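Local coordinates for protein transcription anti-terminator antagonist UpxZ (PDB 4EPZ) that probably helps regulate capsular polysaccharide synthesis in Bacteroides uniformis by antagonising transcription anti-termination, at residues A[10-15]-A[39-44]; A[33-38]-A[73-78]; A[47-52]-A[85-90]; A[61-66]-A[89-94]. All coordinates share one frame; numbering follows the deposited sequence.

In the fold
The four contacts show how an all-helical chain is knit together by reusing a few helices. Helix 32-49 serves three of them: helix 5-20 packs on its middle in interaction 1, the loop after helix 56-72 meets its beginning in interaction 2, and helix 80-92 reaches its end in interaction 3. Interaction 4 joins helices 56-72 and 80-92 and shares D89 and R90 with interaction 3, their centres about 7 Å apart. Interactions 2 and 4 have centres about 22 Å apart and do not touch. Along the chain interaction 1 closes before 3 and 4 open, whereas 2 crosses each of the others. Helices 5-20, 32-49, 56-72 and 80-92 thus form one continuous packed unit.

Interaction 1 of 4, residues A[10-15]-A[39-44]; sequences LELQRM and KEVLTR
E11 reaches R44 with its carboxylate: R44 NH1 donates to E11 OE1 over 2.8 Å in a nearly straight bond (166°). The oxygen lies at the edge of the guanidinium, in its plane, and offers its anti lone pair, while the carboxylate itself is turned steeply against that plane. R44 is held from its own helix as well, because NE bonds to E40 OE2 at 2.9 Å and NH2 adds a longer, more bent bond to the same oxygen. The arginine therefore lies between two acids, one on each helix, which together probably limit its rotation; the positive charge probably eases the closeness of the two carboxylates. The next residue, L12, is buried. Its CG stands anti to the backbone N (chi1 -175°), and CD1 rests 3.8 Å from R44 CB and 4.0 Å from V41 CG1, while the same side chain also touches A65 of helix 56-72. M15, a selenomethionine with two deposited conformers, comes last. In the given copy its CG packs against V41 CG2 at 3.6 Å; less certainly, SE and CE cross the E40 side chain at about a right angle, the bend at chi3 placing CE near E40 OE2. The axes of the two short segments approach to 10.3 Å, their directions 149° apart: a near-antiparallel helix packing, apolar toward the core and bordered by an interhelical salt-bridge network.

Interaction 2 of 4, residues A[33-38]-A[73-78]; sequences EFCRLN and TIYDNG
Two hydrogen bonds join N38 to the T73 hydroxyl and to the backbone N of I74. T73 OG1 donates to N38 O at 2.7 Å, coming from above the carbonyl plane, and I74 N donates to N38 OD1 at 3.0 Å, tilted from the plane of the amide. The other end of that amide is held too: N38 ND2 gives a straight bond (165°) of 2.8 Å to F34 O. With its oxygen accepting from the loop and its nitrogen donating back to the helix, the group has a defined flip. F34 O also takes N38 N, the two donors arriving from opposite faces of its plane.

The contact is a helix-to-loop junction: T73 is the first residue to leave the helical path of 56-72, and its loop is fastened to the beginning of helix 32-49. Farther along, the loop turns in an Asx turn, D76 OD1 accepting from G78 N.

Packing completes the seam. F34 CE2 approaches I74 CD1 obliquely at 4.1 Å, and within the helix N38 ND2 stands 3.2 Å above the centre of the F34 ring. I74 CG1, between backbone N and carbonyl carbon (chi1 56°), lies over the centre of the Y75 ring and also 3.4 Å from N38 OD1. Y75 CE2 meets N38 CB at 3.6 Å, C35 O sits in plane at the ring edge, and Y75 OH ends 3.4 Å from C35 CB.

Interaction 3 of 4, residues A[47-52]-A[85-90]; sequences SLFSEQ and QVILDR. With CA (calcium ion), chain C.
F49 and R90 carry most of this contact, in which the end of helix 32-49 and the turn after it lie against helix 80-92 in the all-helical fold. F49 has CG anti to the backbone N (chi1 -179°), and its ring advances across V86 at about a right angle, CZ 3.9 Å from V86 CG1. I87 CG1 comes to the ring edge, 4.0 Å from CE1 of F49. Y70 of helix 56-72 touches the F49 side chain too, so the phenyl group serves more than one helix.

In R90 the bend at chi3 (59°) sets NE, and the guanidinium lies beside the turn. The strongest polar partner is E59 of helix 56-72, whose OE2 forms a salt bridge with R90 NE. Toward the turn, a water links the F49 carbonyl to the R90 guanidinium: it donates to F49 O at 2.8 Å and accepts from R90 NH1 at 2.9 Å, standing above the F49 ring near its rim. E51 O also lies close, 3.2 Å from R90 NH2.

Q52 adds a third element. In the given one of two conformers, which makes the detail less certain, its OE1 lies over the guanidinium centre, the amide plane steeply inclined to it. Its backbone does separate work: Q52 O binds a calcium ion at 2.1 Å, with waters as further ligands, and one of those waters donates to E51 OE1 at 2.7 Å while accepting from Q52 N.

Interaction 4 of 4, residues A[61-66]-A[89-94]; sequences NLCLAL and DRIYNI
R90 NE, whose bonding partner is E59, is flanked by C63 SG at 3.8 Å, a packing contact one turn farther along helix 56-72. The sulfur leans on R90 CB as well, at 3.7 Å, and so meets both the root and the polar part of the arginine. C63 lies on the face turned to helix 80-92, its SG anti to the carbonyl carbon (chi1 -73°). L66 CD1 comes within 3.8 Å of R90 NH1, the two side chains crossing at a slant, and L62 CB is a looser neighbour of R90 NH2 at 4.2 Å. E59, L62, C63 and L66 follow the i, i+3, i+4, i+7 spacing of one helix face, so the charged group lies along a largely apolar strip whose acid sits at the start.

This is buried helix-helix packing between 56-72 and the end of 80-92, its centre about 9 Å from the centre of the chain, and helices 5-20 and 102-115 close in around it. N61 O, at the beginning of the same turn, accepts from A65 N at 2.9 Å and from Q13 NE2 of helix 5-20, tying that helix to this one.

The tightest carbon pair is C63 CB with I91 CG1 at 3.4 Å, closer than ordinary van der Waals contact; I91 CD1 follows at 3.9 Å from the same CB. I91 also touches L67 and, on helix 102-115, L107.

Interaction 1 of 4, residues A[10-15]-A[39-44]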
loop_
_atom_site.group_PDB
_atom_site.type_symbol
_atom_site.label_atom_id
_atom_site.label_comp_id
_atom_site.label_asym_id
_atom_site.label_seq_id
_atom_site.Cartn_x
_atom_site.Cartn_y
_atom_site.Cartn_z
ATOM N N LEU A 10 6.276 0.448 10.381
ATOM C CA LEU A 10 6.282 -0.994 10.172
ATOM C C LEU A 10 5.105 -1.636 10.891
ATOM O O LEU A 10 4.534 -2.582 10.354
ATOM C CB LEU A 10 7.616 -1.629 10.589
ATOM C CG LEU A 10 8.863 -1.088 9.837
ATOM C CD1 LEU A 10 10.143 -1.610 10.477
ATOM C CD2 LEU A 10 8.800 -1.385 8.311
ATOM N N GLU A 11 4.729 -1.105 12.091
ATOM C CA GLU A 11 3.585 -1.608 12.868
ATOM C C GLU A 11 2.304 -1.403 12.070
ATOM O O GLU A 11 1.518 -2.332 11.940
ATOM C CB GLU A 11 3.475 -0.889 14.213
ATOM C CG GLU A 11 4.329 -1.460 15.326
ATOM C CD GLU A 11 4.406 -0.620 16.593
ATOM O OE1 GLU A 11 3.570 0.297 16.775
ATOM O OE2 GLU A 11 5.310 -0.890 17.416
ATOM N N LEU A 12 2.135 -0.200 11.487
ATOM C CA LEU A 12 0.986 0.129 10.657
ATOM C C LEU A 12 0.953 -0.760 9.408
ATOM O O LEU A 12 -0.114 -1.235 9.062
ATOM C CB LEU A 12 0.976 1.613 10.248
ATOM C CG LEU A 12 -0.263 2.070 9.460
ATOM C CD1 LEU A 12 -1.605 1.682 10.181
ATOM C CD2 LEU A 12 -0.225 3.584 9.208
ATOM N N GLN A 13 2.099 -0.982 8.722
ATOM C CA GLN A 13 2.092 -1.877 7.548
ATOM C C GLN A 13 1.568 -3.276 7.921
ATOM O O GLN A 13 0.754 -3.832 7.185
ATOM C CB GLN A 13 3.511 -2.043 6.989
ATOM C CG GLN A 13 3.972 -0.852 6.187
ATOM C CD GLN A 13 5.415 -1.019 5.788
ATOM O OE1 GLN A 13 5.931 -2.129 5.647
ATOM N NE2 GLN A 13 6.105 0.081 5.619
ATOM N N ARG A 14 2.051 -3.795 9.074
ATOM C CA ARG A 14 1.678 -5.112 9.573
ATOM C C ARG A 14 0.168 -5.158 9.898
ATOM O O ARG A 14 -0.533 -6.085 9.461
ATOM C CB ARG A 14 2.513 -5.441 10.819
ATOM C CG ARG A 14 3.558 -6.526 10.580
ATOM C CD ARG A 14 4.863 -6.355 11.352
ATOM N NE ARG A 14 4.714 -5.947 12.755
ATOM C CZ ARG A 14 5.494 -5.042 13.340
ATOM N NH1 ARG A 14 6.455 -4.440 12.652
ATOM N NH2 ARG A 14 5.318 -4.729 14.615
HETATM N N MSE A 15 -0.324 -4.161 10.639
HETATM C CA MSE A 15 -1.731 -4.106 11.054
HETATM C C MSE A 15 -2.663 -3.939 9.869
HETATM O O MSE A 15 -3.711 -4.606 9.828
HETATM C CB MSE A 15 -1.964 -2.997 12.068
HETATM C CG MSE A 15 -3.231 -3.219 12.860
HETATM SE SE MSE A 15 -3.421 -1.922 14.240
HETATM C CE MSE A 15 -2.307 -2.819 15.640
ATOM N N LYS A 39 -10.630 1.045 13.578
ATOM C CA LYS A 39 -10.422 2.346 14.214
ATOM C C LYS A 39 -8.939 2.552 14.495
ATOM O O LYS A 39 -8.418 3.630 14.251
ATOM C CB LYS A 39 -11.259 2.470 15.516
ATOM C CG LYS A 39 -11.131 3.803 16.272
ATOM C CD LYS A 39 -11.596 5.024 15.471
ATOM C CE LYS A 39 -11.702 6.270 16.322
ATOM N NZ LYS A 39 -12.897 6.249 17.209
ATOM N N GLU A 40 -8.278 1.527 15.029
ATOM C CA GLU A 40 -6.859 1.626 15.356
ATOM C C GLU A 40 -6.017 1.875 14.100
ATOM O O GLU A 40 -5.079 2.676 14.150
ATOM C CB GLU A 40 -6.351 0.395 16.070
ATOM C CG GLU A 40 -4.972 0.669 16.649
ATOM C CD GLU A 40 -4.346 -0.401 17.509
ATOM O OE1 GLU A 40 -5.070 -1.319 17.962
ATOM O OE2 GLU A 40 -3.112 -0.328 17.706
ATOM N N VAL A 41 -6.340 1.189 12.986
ATOM C CA VAL A 41 -5.611 1.417 11.723
ATOM C C VAL A 41 -5.839 2.881 11.270
ATOM O O VAL A 41 -4.874 3.552 10.899
ATOM C CB VAL A 41 -5.954 0.381 10.617
ATOM C CG1 VAL A 41 -5.422 0.815 9.248
ATOM C CG2 VAL A 41 -5.413 -1.008 10.982
ATOM N N LEU A 42 -7.083 3.412 11.396
ATOM C CA LEU A 42 -7.337 4.808 11.017
ATOM C C LEU A 42 -6.556 5.759 11.926
ATOM O O LEU A 42 -5.880 6.670 11.426
ATOM C CB LEU A 42 -8.836 5.138 11.074
ATOM C CG LEU A 42 -9.181 6.577 10.727
ATOM C CD1 LEU A 42 -8.931 6.895 9.255
ATOM C CD2 LEU A 42 -10.594 6.890 11.125
ATOM N N THR A 43 -6.615 5.520 13.244
ATOM C CA THR A 43 -5.940 6.348 14.249
ATOM C C THR A 43 -4.443 6.407 13.974
ATOM O O THR A 43 -3.880 7.503 13.972
ATOM C CB THR A 43 -6.245 5.841 15.654
ATOM O OG1 THR A 43 -7.671 5.898 15.827
ATOM C CG2 THR A 43 -5.550 6.666 16.747
ATOM N N ARG A 44 -3.817 5.245 13.753
ATOM C CA ARG A 44 -2.375 5.149 13.460
ATOM C C ARG A 44 -2.011 5.857 12.144
ATOM O O ARG A 44 -0.994 6.545 12.079
ATOM C CB ARG A 44 -1.929 3.694 13.421
ATOM C CG ARG A 44 -1.860 3.055 14.823
ATOM C CD ARG A 44 -1.468 1.607 14.676
ATOM N NE ARG A 44 -1.208 0.952 15.964
ATOM C CZ ARG A 44 0.006 0.733 16.473
ATOM N NH1 ARG A 44 1.089 1.162 15.839
ATOM N NH2 ARG A 44 0.143 0.080 17.620
#

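Interaction 2 of 4, residues A[33-38]-A[73-78]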
loop_
_atom_site.group_PDB
_atom_site.type_symbol
_atom_site.label_atom_id
_atom_site.label_comp_id
_atom_site.label_asym_id
_atom_site.label_seq_id
_atom_site.Cartn_x
_atom_site.Cartn_y
_atom_site.Cartn_z
ATOM N N GLU A 33 -14.664 -5.629 18.189
ATOM C CA GLU A 33 -13.273 -5.886 17.815
ATOM C C GLU A 33 -12.999 -5.430 16.383
ATOM O O GLU A 33 -12.001 -4.738 16.143
ATOM C CB GLU A 33 -12.939 -7.372 17.972
ATOM N N PHE A 34 -13.893 -5.795 15.431
ATOM C CA PHE A 34 -13.748 -5.378 14.033
ATOM C C PHE A 34 -13.671 -3.855 13.955
ATOM O O PHE A 34 -12.774 -3.319 13.294
ATOM C CB PHE A 34 -14.891 -5.923 13.152
ATOM C CG PHE A 34 -14.763 -5.578 11.684
ATOM C CD1 PHE A 34 -13.844 -6.241 10.872
ATOM C CD2 PHE A 34 -15.541 -4.571 11.119
ATOM C CE1 PHE A 34 -13.724 -5.912 9.515
ATOM C CE2 PHE A 34 -15.419 -4.247 9.762
ATOM C CZ PHE A 34 -14.517 -4.922 8.971
ATOM N N CYS A 35 -14.569 -3.167 14.674
ATOM C CA CYS A 35 -14.582 -1.705 14.712
ATOM C C CYS A 35 -13.297 -1.175 15.368
ATOM O O CYS A 35 -12.710 -0.254 14.822
ATOM C CB CYS A 35 -15.831 -1.190 15.413
ATOM S SG CYS A 35 -17.361 -1.550 14.516
ATOM N N ARG A 36 -12.841 -1.796 16.483
ATOM C CA ARG A 36 -11.623 -1.445 17.236
ATOM C C ARG A 36 -10.370 -1.499 16.323
ATOM O O ARG A 36 -9.595 -0.539 16.303
ATOM C CB ARG A 36 -11.462 -2.397 18.439
ATOM C CG ARG A 36 -10.625 -1.870 19.610
ATOM C CD ARG A 36 -9.238 -2.505 19.727
ATOM N NE ARG A 36 -9.239 -3.960 19.551
ATOM C CZ ARG A 36 -8.434 -4.614 18.715
ATOM N NH1 ARG A 36 -7.544 -3.953 17.985
ATOM N NH2 ARG A 36 -8.511 -5.934 18.610
ATOM N N LEU A 37 -10.199 -2.613 15.564
ATOM C CA LEU A 37 -9.106 -2.831 14.626
ATOM C C LEU A 37 -9.169 -1.839 13.451
ATOM O O LEU A 37 -8.129 -1.305 13.049
ATOM C CB LEU A 37 -9.110 -4.272 14.098
ATOM C CG LEU A 37 -7.858 -4.701 13.297
ATOM C CD1 LEU A 37 -6.588 -4.612 14.146
ATOM C CD2 LEU A 37 -7.999 -6.126 12.779
ATOM N N ASN A 38 -10.378 -1.608 12.895
ATOM C CA ASN A 38 -10.516 -0.642 11.810
ATOM C C ASN A 38 -10.215 0.747 12.315
ATOM O O ASN A 38 -9.605 1.528 11.581
ATOM C CB ASN A 38 -11.910 -0.676 11.188
ATOM C CG ASN A 38 -12.008 -1.705 10.126
ATOM O OD1 ASN A 38 -11.653 -1.469 8.973
ATOM N ND2 ASN A 38 -12.447 -2.886 10.507
ATOM N N THR A 73 -8.515 0.468 6.321
ATOM C CA THR A 73 -9.609 0.863 7.226
ATOM C C THR A 73 -10.900 1.173 6.464
ATOM O O THR A 73 -10.857 1.840 5.427
ATOM C CB THR A 73 -9.198 2.032 8.156
ATOM O OG1 THR A 73 -10.272 2.244 9.094
ATOM C CG2 THR A 73 -8.884 3.347 7.394
ATOM N N ILE A 74 -12.060 0.761 7.046
ATOM C CA ILE A 74 -13.384 1.040 6.464
ATOM C C ILE A 74 -13.768 2.493 6.688
ATOM O O ILE A 74 -14.656 3.017 6.007
ATOM C CB ILE A 74 -14.490 0.116 7.058
ATOM C CG1 ILE A 74 -14.542 0.237 8.608
ATOM C CG2 ILE A 74 -14.295 -1.315 6.579
ATOM C CD1 ILE A 74 -15.823 -0.236 9.324
ATOM N N TYR A 75 -13.157 3.116 7.706
ATOM C CA TYR A 75 -13.519 4.478 8.100
ATOM C C TYR A 75 -12.948 5.517 7.145
ATOM O O TYR A 75 -11.824 5.387 6.654
ATOM C CB TYR A 75 -13.080 4.721 9.536
ATOM C CG TYR A 75 -13.824 3.829 10.508
ATOM C CD1 TYR A 75 -15.222 3.798 10.534
ATOM C CD2 TYR A 75 -13.138 3.019 11.405
ATOM C CE1 TYR A 75 -15.910 2.953 11.410
ATOM C CE2 TYR A 75 -13.816 2.205 12.312
ATOM C CZ TYR A 75 -15.202 2.188 12.322
ATOM O OH TYR A 75 -15.863 1.378 13.205
ATOM N N ASP A 76 -13.765 6.528 6.851
ATOM C CA ASP A 76 -13.447 7.614 5.912
ATOM C C ASP A 76 -14.174 8.821 6.410
ATOM O O ASP A 76 -15.406 8.807 6.413
ATOM C CB ASP A 76 -13.876 7.250 4.473
ATOM C CG ASP A 76 -13.536 8.270 3.365
ATOM O OD1 ASP A 76 -13.146 9.414 3.697
ATOM O OD2 ASP A 76 -13.680 7.923 2.178
ATOM N N ASN A 77 -13.429 9.834 6.884
ATOM C CA ASN A 77 -14.016 11.083 7.407
ATOM C C ASN A 77 -14.319 12.107 6.289
ATOM O O ASN A 77 -14.551 13.282 6.592
ATOM C CB ASN A 77 -13.046 11.696 8.428
ATOM C CG ASN A 77 -11.818 12.348 7.812
ATOM O OD1 ASN A 77 -11.462 12.109 6.648
ATOM N ND2 ASN A 77 -11.160 13.207 8.568
ATOM N N GLY A 78 -14.288 11.676 5.031
ATOM C CA GLY A 78 -14.524 12.550 3.884
ATOM C C GLY A 78 -13.293 13.238 3.312
ATOM O O GLY A 78 -13.386 13.922 2.286
#

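Interaction 3 of 4, residues A[47-52]-A[85-90]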
loop_
_atom_site.group_PDB
_atom_site.type_symbol
_atom_site.label_atom_id
_atom_site.label_comp_id
_atom_site.label_asym_id
_atom_site.label_seq_id
_atom_site.Cartn_x
_atom_site.Cartn_y
_atom_site.Cartn_z
ATOM N N SER A 47 -2.221 9.609 12.796
ATOM C CA SER A 47 -1.097 10.075 13.601
ATOM C C SER A 47 0.190 10.206 12.755
ATOM O O SER A 47 0.936 11.173 12.911
ATOM C CB SER A 47 -0.868 9.135 14.783
ATOM O OG SER A 47 0.247 9.546 15.551
ATOM N N LEU A 48 0.442 9.249 11.857
ATOM C CA LEU A 48 1.646 9.243 11.039
ATOM C C LEU A 48 1.592 10.174 9.821
ATOM O O LEU A 48 2.632 10.563 9.290
ATOM C CB LEU A 48 1.901 7.811 10.560
ATOM C CG LEU A 48 2.616 6.876 11.553
ATOM C CD1 LEU A 48 2.656 5.443 11.019
ATOM C CD2 LEU A 48 4.087 7.326 11.809
ATOM N N PHE A 49 0.378 10.525 9.377
ATOM C CA PHE A 49 0.176 11.324 8.168
ATOM C C PHE A 49 0.973 12.653 8.130
ATOM O O PHE A 49 1.520 12.970 7.073
ATOM C CB PHE A 49 -1.315 11.612 7.989
ATOM C CG PHE A 49 -1.596 12.419 6.738
ATOM C CD1 PHE A 49 -1.481 11.842 5.477
ATOM C CD2 PHE A 49 -1.973 13.759 6.828
ATOM C CE1 PHE A 49 -1.759 12.588 4.321
ATOM C CE2 PHE A 49 -2.261 14.508 5.673
ATOM C CZ PHE A 49 -2.123 13.925 4.429
ATOM N N SER A 50 1.081 13.375 9.252
ATOM C CA SER A 50 1.782 14.670 9.294
ATOM C C SER A 50 3.319 14.538 9.330
ATOM O O SER A 50 4.011 15.553 9.190
ATOM C CB SER A 50 1.304 15.506 10.481
ATOM O OG SER A 50 1.591 14.888 11.726
ATOM N N GLU A 51 3.848 13.312 9.501
ATOM C CA GLU A 51 5.289 13.073 9.574
ATOM C C GLU A 51 5.875 13.139 8.176
ATOM O O GLU A 51 5.255 12.652 7.222
ATOM C CB GLU A 51 5.604 11.727 10.258
ATOM C CG GLU A 51 5.045 11.637 11.682
ATOM C CD GLU A 51 5.739 12.466 12.752
ATOM O OE1 GLU A 51 6.865 12.959 12.503
ATOM O OE2 GLU A 51 5.184 12.561 13.868
ATOM N N GLN A 52 7.050 13.778 8.076
ATOM C CA GLN A 52 7.790 13.957 6.819
ATOM C C GLN A 52 9.212 13.466 7.009
ATOM O O GLN A 52 9.804 13.706 8.046
ATOM C CB GLN A 52 7.798 15.437 6.367
ATOM C CG GLN A 52 6.429 16.153 6.349
ATOM C CD GLN A 52 5.378 15.425 5.543
ATOM O OE1 GLN A 52 5.595 15.014 4.397
ATOM N NE2 GLN A 52 4.198 15.262 6.123
ATOM N N GLN A 85 -3.980 11.201 -2.080
ATOM C CA GLN A 85 -3.280 11.896 -3.164
ATOM C C GLN A 85 -2.045 12.589 -2.639
ATOM O O GLN A 85 -1.022 12.583 -3.317
ATOM C CB GLN A 85 -4.195 12.869 -3.896
ATOM C CG GLN A 85 -5.312 12.068 -4.615
ATOM C CD GLN A 85 -5.767 12.855 -5.787
ATOM O OE1 GLN A 85 -6.147 14.012 -5.651
ATOM N NE2 GLN A 85 -5.628 12.295 -6.964
ATOM N N VAL A 86 -2.102 13.163 -1.404
ATOM C CA VAL A 86 -0.876 13.728 -0.800
ATOM C C VAL A 86 0.219 12.628 -0.710
ATOM O O VAL A 86 1.386 12.869 -1.026
ATOM C CB VAL A 86 -1.190 14.351 0.595
ATOM C CG1 VAL A 86 0.100 14.808 1.306
ATOM C CG2 VAL A 86 -2.202 15.504 0.460
ATOM N N ILE A 87 -0.157 11.421 -0.267
ATOM C CA ILE A 87 0.764 10.299 -0.111
ATOM C C ILE A 87 1.300 9.861 -1.455
ATOM O O ILE A 87 2.527 9.647 -1.608
ATOM C CB ILE A 87 0.043 9.141 0.630
ATOM C CG1 ILE A 87 -0.314 9.587 2.055
ATOM C CG2 ILE A 87 0.960 7.918 0.672
ATOM C CD1 ILE A 87 -1.518 8.766 2.608
ATOM N N LEU A 88 0.418 9.727 -2.450
ATOM C CA LEU A 88 0.862 9.367 -3.789
ATOM C C LEU A 88 1.893 10.364 -4.334
ATOM O O LEU A 88 2.912 9.952 -4.904
ATOM C CB LEU A 88 -0.326 9.283 -4.744
ATOM C CG LEU A 88 -1.199 8.074 -4.542
ATOM C CD1 LEU A 88 -2.567 8.309 -5.189
ATOM C CD2 LEU A 88 -0.535 6.768 -5.067
ATOM N N ASP A 89 1.662 11.656 -4.101
ATOM C CA ASP A 89 2.603 12.689 -4.565
ATOM C C ASP A 89 3.965 12.508 -3.882
ATOM O O ASP A 89 5.013 12.556 -4.549
ATOM C CB ASP A 89 2.016 14.081 -4.273
ATOM C CG ASP A 89 2.853 15.183 -4.838
ATOM O OD1 ASP A 89 2.935 15.280 -6.079
ATOM O OD2 ASP A 89 3.386 15.982 -4.043
ATOM N N ARG A 90 3.948 12.198 -2.582
ATOM C CA ARG A 90 5.204 11.929 -1.862
ATOM C C ARG A 90 5.919 10.699 -2.445
ATOM O O ARG A 90 7.162 10.682 -2.530
ATOM C CB ARG A 90 4.918 11.743 -0.369
ATOM C CG ARG A 90 4.547 13.071 0.327
ATOM C CD ARG A 90 3.937 12.789 1.697
ATOM N NE ARG A 90 4.853 12.043 2.563
ATOM C CZ ARG A 90 4.571 11.663 3.805
ATOM N NH1 ARG A 90 3.404 11.977 4.354
ATOM N NH2 ARG A 90 5.456 10.977 4.510
HETATM CA CA CA C . 10.662 14.658 9.730
HETATM O O HOH W 1 1.223 13.900 4.488
HETATM O O HOH W 2 8.166 14.456 10.672
HETATM O O HOH W 3 10.926 14.067 12.079
HETATM O O HOH W 4 9.832 12.455 9.809
HETATM O O HOH W 5 12.464 13.403 9.749
#

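Interaction 4 of 4, residues A[61-66]-A[89-94]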
loop_
_atom_site.group_PDB
_atom_site.type_symbol
_atom_site.label_atom_id
_atom_site.label_comp_id
_atom_site.label_asym_id
_atom_site.label_seq_id
_atom_site.Cartn_x
_atom_site.Cartn_y
_atom_site.Cartn_z
ATOM N N ASN A 61 8.878 3.762 3.571
ATOM C CA ASN A 61 8.154 2.942 4.551
ATOM C C ASN A 61 6.968 3.711 5.132
ATOM O O ASN A 61 5.911 3.114 5.348
ATOM C CB ASN A 61 9.100 2.505 5.665
ATOM C CG ASN A 61 9.861 1.291 5.222
ATOM O OD1 ASN A 61 9.284 0.209 5.102
ATOM N ND2 ASN A 61 11.143 1.447 4.911
ATOM N N LEU A 62 7.163 5.023 5.414
ATOM C CA LEU A 62 6.067 5.866 5.909
ATOM C C LEU A 62 4.927 5.918 4.882
ATOM O O LEU A 62 3.752 5.711 5.230
ATOM C CB LEU A 62 6.596 7.283 6.165
ATOM C CG LEU A 62 7.284 7.577 7.493
ATOM C CD1 LEU A 62 7.864 9.005 7.456
ATOM C CD2 LEU A 62 6.268 7.501 8.668
ATOM N N CYS A 63 5.265 6.209 3.614
ATOM C CA CYS A 63 4.269 6.300 2.549
ATOM C C CYS A 63 3.555 4.995 2.351
ATOM O O CYS A 63 2.343 4.990 2.151
ATOM C CB CYS A 63 4.923 6.755 1.262
ATOM S SG CYS A 63 5.365 8.491 1.303
ATOM N N LEU A 64 4.308 3.881 2.341
ATOM C CA LEU A 64 3.663 2.591 2.166
ATOM C C LEU A 64 2.704 2.306 3.323
ATOM O O LEU A 64 1.565 1.899 3.070
ATOM C CB LEU A 64 4.687 1.464 2.039
ATOM C CG LEU A 64 4.066 0.062 1.855
ATOM C CD1 LEU A 64 3.238 -0.015 0.562
ATOM C CD2 LEU A 64 5.143 -1.021 1.891
ATOM N N ALA A 65 3.141 2.561 4.577
ATOM C CA ALA A 65 2.256 2.356 5.732
ATOM C C ALA A 65 0.959 3.179 5.600
ATOM O O ALA A 65 -0.121 2.666 5.878
ATOM C CB ALA A 65 2.974 2.729 7.030
ATOM N N LEU A 66 1.082 4.434 5.165
ATOM C CA LEU A 66 -0.072 5.346 5.064
ATOM C C LEU A 66 -1.026 4.913 3.990
ATOM O O LEU A 66 -2.237 4.923 4.225
ATOM C CB LEU A 66 0.400 6.774 4.824
ATOM C CG LEU A 66 1.094 7.431 6.013
ATOM C CD1 LEU A 66 1.777 8.736 5.570
ATOM C CD2 LEU A 66 0.080 7.667 7.179
ATOM N N ASP A 89 1.662 11.656 -4.101
ATOM C CA ASP A 89 2.603 12.689 -4.565
ATOM C C ASP A 89 3.965 12.508 -3.882
ATOM O O ASP A 89 5.013 12.556 -4.549
ATOM C CB ASP A 89 2.016 14.081 -4.273
ATOM C CG ASP A 89 2.853 15.183 -4.838
ATOM O OD1 ASP A 89 2.935 15.280 -6.079
ATOM O OD2 ASP A 89 3.386 15.982 -4.043
ATOM N N ARG A 90 3.948 12.198 -2.582
ATOM C CA ARG A 90 5.204 11.929 -1.862
ATOM C C ARG A 90 5.919 10.699 -2.445
ATOM O O ARG A 90 7.162 10.682 -2.530
ATOM C CB ARG A 90 4.918 11.743 -0.369
ATOM C CG ARG A 90 4.547 13.071 0.327
ATOM C CD ARG A 90 3.937 12.789 1.697
ATOM N NE ARG A 90 4.853 12.043 2.563
ATOM C CZ ARG A 90 4.571 11.663 3.805
ATOM N NH1 ARG A 90 3.404 11.977 4.354
ATOM N NH2 ARG A 90 5.456 10.977 4.510
ATOM N N ILE A 91 5.142 9.664 -2.858
ATOM C CA ILE A 91 5.753 8.458 -3.439
ATOM C C ILE A 91 6.360 8.770 -4.812
ATOM O O ILE A 91 7.483 8.340 -5.084
ATOM C CB ILE A 91 4.708 7.327 -3.507
ATOM C CG1 ILE A 91 4.313 6.862 -2.077
ATOM C CG2 ILE A 91 5.212 6.179 -4.367
ATOM C CD1 ILE A 91 3.021 5.996 -2.083
ATOM N N TYR A 92 5.637 9.497 -5.689
ATOM C CA TYR A 92 6.186 9.840 -7.002
ATOM C C TYR A 92 7.493 10.653 -6.859
ATOM O O TYR A 92 8.399 10.466 -7.658
ATOM C CB TYR A 92 5.172 10.642 -7.816
ATOM C CG TYR A 92 4.180 9.801 -8.592
ATOM C CD1 TYR A 92 4.554 9.152 -9.769
ATOM C CD2 TYR A 92 2.841 9.732 -8.207
ATOM C CE1 TYR A 92 3.631 8.424 -10.522
ATOM C CE2 TYR A 92 1.912 9.007 -8.950
ATOM C CZ TYR A 92 2.317 8.338 -10.095
ATOM O OH TYR A 92 1.384 7.675 -10.840
ATOM N N ASN A 93 7.628 11.451 -5.792
ATOM C CA ASN A 93 8.842 12.241 -5.562
ATOM C C ASN A 93 10.041 11.412 -5.141
ATOM O O ASN A 93 11.165 11.920 -5.216
ATOM C CB ASN A 93 8.589 13.330 -4.516
ATOM C CG ASN A 93 7.698 14.433 -5.006
ATOM O OD1 ASN A 93 7.446 14.600 -6.212
ATOM N ND2 ASN A 93 7.168 15.189 -4.071
ATOM N N ILE A 94 9.847 10.173 -4.669
ATOM C CA ILE A 94 11.022 9.382 -4.260
ATOM C C ILE A 94 11.201 8.107 -5.103
ATOM O O ILE A 94 12.244 7.470 -4.981
ATOM C CB ILE A 94 10.949 9.006 -2.737
ATOM C CG1 ILE A 94 9.757 8.057 -2.424
ATOM C CG2 ILE A 94 10.983 10.264 -1.867
ATOM C CD1 ILE A 94 9.782 7.403 -1.056
#